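Local coordinates for protein polysaccharide deacetylase (Streptococcus pyogenes, PDB 6DQ3) that removes N-acetyl groups from the cell wall linkage unit of streptococcal rhamnopolysaccharides, as a zinc-dependent deacetylase of the carbohydrate esterase 4 family, at residues A[18-22]-A[23-27]; A[85-88]-A[89-93]; A[141-144]-A[145-149]. One frame throughout, in Å; residues are numbered along the deposited sequence.

In the fold
All three contacts are local and follow one another in series along the chain, so none nests in or crosses another. Contact 1 (18-22 with 23-27) closes a turn in the loop between strand 8-14 and helix 34-46, held by a zinc ion at the surface. Contact 2 (85-88 with 89-93) runs from the second turn of helix 81-93 to its end, in the beta-alpha-beta unit with strands 71-77 and 98-102. It touches contact 1 where His18 CB packs 4.3 Å from Val86 CG2. Contact 3 (141-144 with 145-149) starts helix 145-162 after the loop from strand 128-132; its centre is about 35 Å from that of contact 2, across the chain's centre.

Contact 1: A[18-22]-A[23-27]. With ZN (zinc ion), chain F.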
loop_
_atom_site.group_PDB
_atom_site.type_symbol
_atom_site.label_atom_id
_atom_site.label_comp_id
_atom_site.label_asym_id
_atom_site.label_seq_id
_atom_site.Cartn_x
_atom_site.Cartn_y
_atom_site.Cartn_z
ATOM N N HIS A 18 -1.149 -15.487 -3.690
ATOM C CA HIS A 18 -0.678 -16.830 -3.366
ATOM C C HIS A 18 -1.462 -17.835 -4.191
ATOM O O HIS A 18 -2.480 -17.509 -4.806
ATOM C CB HIS A 18 -0.786 -17.130 -1.859
ATOM C CG HIS A 18 -2.159 -16.962 -1.280
ATOM N ND1 HIS A 18 -2.560 -15.810 -0.638
ATOM C CD2 HIS A 18 -3.203 -17.821 -1.196
ATOM C CE1 HIS A 18 -3.801 -15.956 -0.210
ATOM N NE2 HIS A 18 -4.216 -17.167 -0.536
ATOM N N VAL A 19 -0.945 -19.066 -4.222
ATOM C CA VAL A 19 -1.663 -20.155 -4.858
ATOM C C VAL A 19 -2.917 -20.457 -4.049
ATOM O O VAL A 19 -2.873 -20.541 -2.815
ATOM C CB VAL A 19 -0.764 -21.395 -4.977
ATOM C CG1 VAL A 19 -1.594 -22.569 -5.471
ATOM C CG2 VAL A 19 0.402 -21.127 -5.902
ATOM N N MET A 20 -4.040 -20.627 -4.739
ATOM C CA MET A 20 -5.315 -20.789 -4.057
ATOM C C MET A 20 -5.430 -22.165 -3.406
ATOM O O MET A 20 -4.882 -23.160 -3.889
ATOM C CB MET A 20 -6.473 -20.589 -5.037
ATOM C CG MET A 20 -6.806 -19.144 -5.351
ATOM S SD MET A 20 -8.285 -19.022 -6.387
ATOM C CE MET A 20 -7.587 -19.270 -8.020
ATOM N N SER A 21 -6.157 -22.206 -2.293
ATOM C CA SER A 21 -6.525 -23.461 -1.661
ATOM C C SER A 21 -7.684 -24.098 -2.416
ATOM O O SER A 21 -8.404 -23.414 -3.152
ATOM C CB SER A 21 -6.938 -23.229 -0.213
ATOM O OG SER A 21 -8.115 -22.444 -0.160
ATOM N N PRO A 22 -7.905 -25.403 -2.226
ATOM C CA PRO A 22 -9.022 -26.063 -2.928
ATOM C C PRO A 22 -10.355 -25.357 -2.743
ATOM O O PRO A 22 -11.143 -25.268 -3.695
ATOM C CB PRO A 22 -9.040 -27.473 -2.317
ATOM C CG PRO A 22 -7.641 -27.694 -1.819
ATOM C CD PRO A 22 -7.140 -26.338 -1.378
ATOM N N GLU A 23 -10.628 -24.844 -1.538
ATOM C CA GLU A 23 -11.899 -24.173 -1.288
ATOM C C GLU A 23 -11.948 -22.792 -1.931
ATOM O O GLU A 23 -13.029 -22.327 -2.303
ATOM C CB GLU A 23 -12.152 -24.069 0.218
ATOM C CG GLU A 23 -12.457 -25.405 0.891
ATOM C CD GLU A 23 -12.793 -25.253 2.365
ATOM O OE1 GLU A 23 -12.231 -24.343 3.012
ATOM O OE2 GLU A 23 -13.624 -26.033 2.875
ATOM N N GLU A 24 -10.801 -22.123 -2.074
ATOM C CA GLU A 24 -10.803 -20.803 -2.698
ATOM C C GLU A 24 -11.120 -20.886 -4.186
ATOM O O GLU A 24 -11.625 -19.916 -4.762
ATOM C CB GLU A 24 -9.456 -20.116 -2.475
ATOM C CG GLU A 24 -9.257 -19.603 -1.055
ATOM C CD GLU A 24 -7.835 -19.155 -0.778
ATOM O OE1 GLU A 24 -6.912 -19.593 -1.503
ATOM O OE2 GLU A 24 -7.642 -18.361 0.160
ATOM N N THR A 25 -10.842 -22.029 -4.825
ATOM C CA THR A 25 -11.142 -22.169 -6.246
ATOM C C THR A 25 -12.636 -22.321 -6.509
ATOM O O THR A 25 -13.077 -22.128 -7.648
ATOM C CB THR A 25 -10.405 -23.373 -6.842
ATOM O OG1 THR A 25 -10.972 -24.586 -6.327
ATOM C CG2 THR A 25 -8.921 -23.327 -6.501
ATOM N N ALA A 26 -13.423 -22.659 -5.484
ATOM C CA ALA A 26 -14.846 -22.913 -5.676
ATOM C C ALA A 26 -15.662 -21.635 -5.816
ATOM O O ALA A 26 -16.792 -21.693 -6.314
ATOM C CB ALA A 26 -15.405 -23.729 -4.508
ATOM N N ASN A 27 -15.127 -20.496 -5.386
ATOM C CA ASN A 27 -15.865 -19.242 -5.399
ATOM C C ASN A 27 -14.960 -18.120 -5.885
ATOM O O ASN A 27 -13.802 -18.023 -5.471
ATOM C CB ASN A 27 -16.407 -18.904 -4.004
ATOM C CG ASN A 27 -17.331 -19.975 -3.465
ATOM O OD1 ASN A 27 -18.294 -20.368 -4.123
ATOM N ND2 ASN A 27 -17.039 -20.461 -2.264
HETATM ZN ZN ZN F . -5.790 -18.027 0.613
#
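Glu24 OE2 is bound to a zinc ion at 1.9 Å, and the same metal takes His18 NE2 at 2.1 Å, so the two side chains are bridged through the ion within one surface loop; one further atom from outside 18-27 completes the ligands seen. The turn has helical backbone angles from Glu23 to Ala26 but lacks the regular bonds of a helix. This zinc site is separate from the one formed by Asp78, His133 and His137. Glu24 OE2 lies at the edge of the imidazole, near its plane. Across the ring, His18 ND1 is hydrogen-bonded to Asp82 OD2, which fixes the rotation of the imidazole and probably strengthens its donation to the metal.

The other carboxylate oxygen is held by the backbone: Ser21 N donates to Glu24 OE1 over 2.8 Å, a nearly straight bond that meets the oxygen on its anti side and 35° out of the carboxylate plane. Glu24 reaches back because its CG stands anti to its own carbonyl carbon (chi1 -74°) and the chain runs extended from there, which brings CG to 3.2 Å from Ser21 OG. Met20 flanks the same chain, with its CB 3.7 Å from Glu24 OE1.

Ser21 O accepts from Thr25 N, with a weak additional bond from Glu24 N. A further weak bond links Glu24 N to Ser21 OG. The hydroxyl of Thr25 adds a bond one residue along, its OG1 donating to Pro22 O at 2.7 Å, tilted 30° from the carbonyl plane.

Contact 2: A[85-88]-A[89-93]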
loop_
_atom_site.group_PDB
_atom_site.type_symbol
_atom_site.label_atom_id
_atom_site.label_comp_id
_atom_site.label_asym_id
_atom_site.label_seq_id
_atom_site.Cartn_x
_atom_site.Cartn_y
_atom_site.Cartn_z
ATOM N N ASN A 85 6.166 -14.233 2.069
ATOM C CA ASN A 85 6.471 -15.542 1.503
ATOM C C ASN A 85 6.411 -15.548 -0.020
ATOM O O ASN A 85 7.154 -16.296 -0.662
ATOM C CB ASN A 85 5.500 -16.610 2.019
ATOM C CG ASN A 85 5.719 -16.960 3.477
ATOM O OD1 ASN A 85 6.827 -16.849 4.003
ATOM N ND2 ASN A 85 4.656 -17.407 4.134
ATOM N N VAL A 86 5.532 -14.746 -0.613
ATOM C CA VAL A 86 5.265 -14.841 -2.042
ATOM C C VAL A 86 5.642 -13.549 -2.760
ATOM O O VAL A 86 6.474 -13.562 -3.673
ATOM C CB VAL A 86 3.786 -15.205 -2.285
ATOM C CG1 VAL A 86 3.516 -15.426 -3.762
ATOM C CG2 VAL A 86 3.400 -16.444 -1.475
ATOM N N ALA A 87 5.053 -12.425 -2.349
ATOM C CA ALA A 87 5.252 -11.188 -3.101
ATOM C C ALA A 87 6.697 -10.701 -3.019
ATOM O O ALA A 87 7.271 -10.274 -4.028
ATOM C CB ALA A 87 4.291 -10.109 -2.599
ATOM N N TYR A 88 7.293 -10.748 -1.829
ATOM C CA TYR A 88 8.617 -10.162 -1.619
ATOM C C TYR A 88 9.697 -10.794 -2.487
ATOM O O TYR A 88 10.496 -10.049 -3.085
ATOM C CB TYR A 88 8.942 -10.258 -0.122
ATOM C CG TYR A 88 10.325 -9.820 0.275
ATOM C CD1 TYR A 88 10.774 -8.540 -0.008
ATOM C CD2 TYR A 88 11.177 -10.683 0.944
ATOM C CE1 TYR A 88 12.040 -8.139 0.352
ATOM C CE2 TYR A 88 12.444 -10.293 1.306
ATOM C CZ TYR A 88 12.871 -9.018 1.009
ATOM O OH TYR A 88 14.132 -8.623 1.375
ATOM N N PRO A 89 9.808 -12.121 -2.597
ATOM C CA PRO A 89 10.813 -12.679 -3.522
ATOM C C PRO A 89 10.632 -12.208 -4.951
ATOM O O PRO A 89 11.616 -11.938 -5.652
ATOM C CB PRO A 89 10.607 -14.197 -3.405
ATOM C CG PRO A 89 9.966 -14.396 -2.071
ATOM C CD PRO A 89 9.128 -13.160 -1.803
ATOM N N ILE A 90 9.385 -12.118 -5.412
ATOM C CA ILE A 90 9.127 -11.674 -6.776
ATOM C C ILE A 90 9.481 -10.199 -6.935
ATOM O O ILE A 90 10.019 -9.786 -7.968
ATOM C CB ILE A 90 7.662 -11.967 -7.152
ATOM C CG1 ILE A 90 7.415 -13.480 -7.093
ATOM C CG2 ILE A 90 7.360 -11.419 -8.533
ATOM C CD1 ILE A 90 5.961 -13.906 -7.225
ATOM N N LEU A 91 9.215 -9.384 -5.914
ATOM C CA LEU A 91 9.622 -7.982 -5.983
ATOM C C LEU A 91 11.140 -7.856 -6.071
ATOM O O LEU A 91 11.658 -7.069 -6.873
ATOM C CB LEU A 91 9.083 -7.221 -4.774
ATOM C CG LEU A 91 7.570 -7.003 -4.790
ATOM C CD1 LEU A 91 7.038 -6.866 -3.368
ATOM C CD2 LEU A 91 7.201 -5.779 -5.630
ATOM N N LYS A 92 11.867 -8.627 -5.260
ATOM C CA LYS A 92 13.325 -8.603 -5.322
ATOM C C LYS A 92 13.829 -9.049 -6.690
ATOM O O LYS A 92 14.799 -8.486 -7.217
ATOM C CB LYS A 92 13.916 -9.499 -4.234
ATOM C CG LYS A 92 13.837 -8.936 -2.830
ATOM C CD LYS A 92 14.734 -9.714 -1.867
ATOM C CE LYS A 92 14.237 -11.139 -1.656
ATOM N NZ LYS A 92 15.069 -11.876 -0.665
ATOM N N LYS A 93 13.196 -10.075 -7.266
ATOM C CA LYS A 93 13.585 -10.563 -8.586
ATOM C C LYS A 93 13.633 -9.434 -9.602
ATOM O O LYS A 93 14.543 -9.375 -10.435
ATOM C CB LYS A 93 12.605 -11.650 -9.029
ATOM C CG LYS A 93 12.712 -12.081 -10.479
ATOM C CD LYS A 93 11.756 -13.242 -10.771
ATOM C CE LYS A 93 11.844 -13.697 -12.223
ATOM N NZ LYS A 93 10.858 -14.774 -12.533
HETATM O O HOH W 1 15.732 -10.665 2.120
#
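Tyr88 and Lys92, an i, i+4 pair on helix 81-93, meet by an aliphatic chain laid over an aromatic face; the helix is that of the beta-alpha-beta unit between strands 71-77 and 98-102. Lys92 CE lies 3.9 Å from the centroid of the Tyr88 ring, a CH-pi contact 26° off the ring normal and displaced toward the rim. Lys92 CD comes up to Tyr88 OH at 3.5 Å. The lysine chain bends at chi3 (-67°), which carries CE back over the ring instead of letting the chain run straight past it.

Among the apolar pairs, Tyr88 CB packs on Pro89 CD, and Ala87 CB approaches Leu91 CD1 at 4.3 Å. Ala87 and Leu91 face the sheet, touching Phe76 and Leu74 of strand 71-77, whereas Ile90 packs on Phe37 and Leu41 of helix 34-46.

The backbone bonds are those of an alpha-helix: Leu91 N to Ala87 O and Lys92 N to Tyr88 O, each 2.9 Å. Pro89 has no N-H to give to the turn before it, and the helix kinks there, after a wider pi-type turn at 85-87.

One water links the polar ends, 2.7 Å from Tyr88 OH and accepting from Lys92 NZ at 3.1 Å; it lies at the ring edge. The pairing implies that the buried tyrosine ring is sheltered on one face by methylenes, while the ammonium group reaches the phenol oxygen's water without touching the hydroxyl directly.

Contact 3: A[141-144]-A[145-149]; sequences EQAS and PDVQT. With ZN (zinc ion), chain E.
A first torsion of 67° sets Ser144 OG between its own backbone N and carbonyl carbon, turned toward the first turn of helix 145-162, and Val147 has CG1 opposite its backbone N (chi1 173°), which puts CG2 on the side of the serine oxygen. Ser144 is the N-cap of that helix: its OG accepts from Val147 N at 3.3 Å, taking an amide of the first turn as an N-cap does. The same hydroxyl oxygen rests 3.2 Å from Val147 CG2, so the methyl lies alongside the cap. Pro145, in the first position after the cap, needs no acceptor for its nitrogen, which suits the start of a helix.

The regular bonds begin with Gln148 N to Ser144 O at 2.9 Å. One residue on, Pro145 O is gripped twice by Thr149, by its N and by OG1 at 2.8 Å, the two donors reaching the oxygen from opposite faces of its plane.

Just before the cap, Ala143 CB packs against Val147 CG1 (3.8 Å) and Gln148 CG. The extended side chain of Gln148 brings NE2 to Ala143 O, a weak bond of 3.4 Å. The stronger bond is made by its carbonyl oxygen, OE1, with Thr181 OG1 of helix 179-187, so this buried side chain ties the start of helix 145-162 to a neighbouring helix.

At the start of segment 141-144, Glu141 binds a separate zinc ion through OE1 at 1.9 Å, with OE2 at a long 2.7 Å from the metal.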
loop_
_atom_site.group_PDB
_atom_site.type_symbol
_atom_site.label_atom_id
_atom_site.label_comp_id
_atom_site.label_asym_id
_atom_site.label_seq_id
_atom_site.Cartn_x
_atom_site.Cartn_y
_atom_site.Cartn_z
ATOM N N GLU A 141 -14.562 5.532 10.287
ATOM C CA GLU A 141 -15.719 6.413 10.202
ATOM C C GLU A 141 -16.697 6.206 11.345
ATOM O O GLU A 141 -17.378 7.153 11.754
ATOM C CB GLU A 141 -16.445 6.165 8.885
ATOM C CG GLU A 141 -16.542 7.352 7.976
ATOM C CD GLU A 141 -17.462 7.101 6.808
ATOM O OE1 GLU A 141 -17.350 6.038 6.167
ATOM O OE2 GLU A 141 -18.307 7.973 6.538
ATOM N N GLN A 142 -16.818 4.979 11.841
ATOM C CA GLN A 142 -17.749 4.676 12.913
ATOM C C GLN A 142 -17.103 4.791 14.286
ATOM O O GLN A 142 -17.690 4.346 15.276
ATOM C CB GLN A 142 -18.339 3.281 12.703
ATOM C CG GLN A 142 -19.177 3.162 11.428
ATOM C CD GLN A 142 -20.236 4.252 11.303
ATOM O OE1 GLN A 142 -20.801 4.707 12.298
ATOM N NE2 GLN A 142 -20.504 4.676 10.072
ATOM N N ALA A 143 -15.916 5.386 14.371
ATOM C CA ALA A 143 -15.240 5.602 15.639
ATOM C C ALA A 143 -15.302 7.075 16.025
ATOM O O ALA A 143 -15.334 7.958 15.164
ATOM C CB ALA A 143 -13.780 5.143 15.575
ATOM N N SER A 144 -15.339 7.327 17.332
ATOM C CA SER A 144 -15.284 8.684 17.849
ATOM C C SER A 144 -13.946 9.327 17.491
ATOM O O SER A 144 -12.983 8.632 17.157
ATOM C CB SER A 144 -15.453 8.676 19.362
ATOM O OG SER A 144 -14.333 8.061 19.977
ATOM N N PRO A 145 -13.857 10.660 17.577
ATOM C CA PRO A 145 -12.559 11.308 17.312
ATOM C C PRO A 145 -11.434 10.794 18.193
ATOM O O PRO A 145 -10.315 10.599 17.706
ATOM C CB PRO A 145 -12.852 12.795 17.569
ATOM C CG PRO A 145 -14.321 12.939 17.264
ATOM C CD PRO A 145 -14.953 11.641 17.732
ATOM N N ASP A 146 -11.696 10.567 19.482
ATOM C CA ASP A 146 -10.645 10.065 20.363
ATOM C C ASP A 146 -10.171 8.681 19.928
ATOM O O ASP A 146 -8.976 8.373 20.014
ATOM C CB ASP A 146 -11.135 10.022 21.810
ATOM C CG ASP A 146 -11.219 11.392 22.439
ATOM O OD1 ASP A 146 -10.746 12.370 21.822
ATOM O OD2 ASP A 146 -11.758 11.491 23.558
ATOM N N VAL A 147 -11.091 7.829 19.467
ATOM C CA VAL A 147 -10.709 6.473 19.082
ATOM C C VAL A 147 -9.964 6.485 17.751
ATOM O O VAL A 147 -8.976 5.760 17.574
ATOM C CB VAL A 147 -11.945 5.557 19.036
ATOM C CG1 VAL A 147 -11.573 4.194 18.474
ATOM C CG2 VAL A 147 -12.551 5.409 20.428
ATOM N N GLN A 148 -10.421 7.300 16.795
ATOM C CA GLN A 148 -9.679 7.442 15.547
ATOM C C GLN A 148 -8.258 7.915 15.817
ATOM O O GLN A 148 -7.304 7.434 15.190
ATOM C CB GLN A 148 -10.380 8.418 14.604
ATOM C CG GLN A 148 -11.718 7.962 14.075
ATOM C CD GLN A 148 -12.136 8.738 12.841
ATOM O OE1 GLN A 148 -11.420 8.764 11.840
ATOM N NE2 GLN A 148 -13.294 9.384 12.912
ATOM N N THR A 149 -8.093 8.862 16.742
ATOM C CA THR A 149 -6.758 9.331 17.086
ATOM C C THR A 149 -5.907 8.184 17.625
ATOM O O THR A 149 -4.781 7.963 17.165
ATOM C CB THR A 149 -6.851 10.476 18.096
ATOM O OG1 THR A 149 -7.685 11.521 17.573
ATOM C CG2 THR A 149 -5.476 11.048 18.392
HETATM ZN ZN ZN E . -18.157 6.282 4.487
#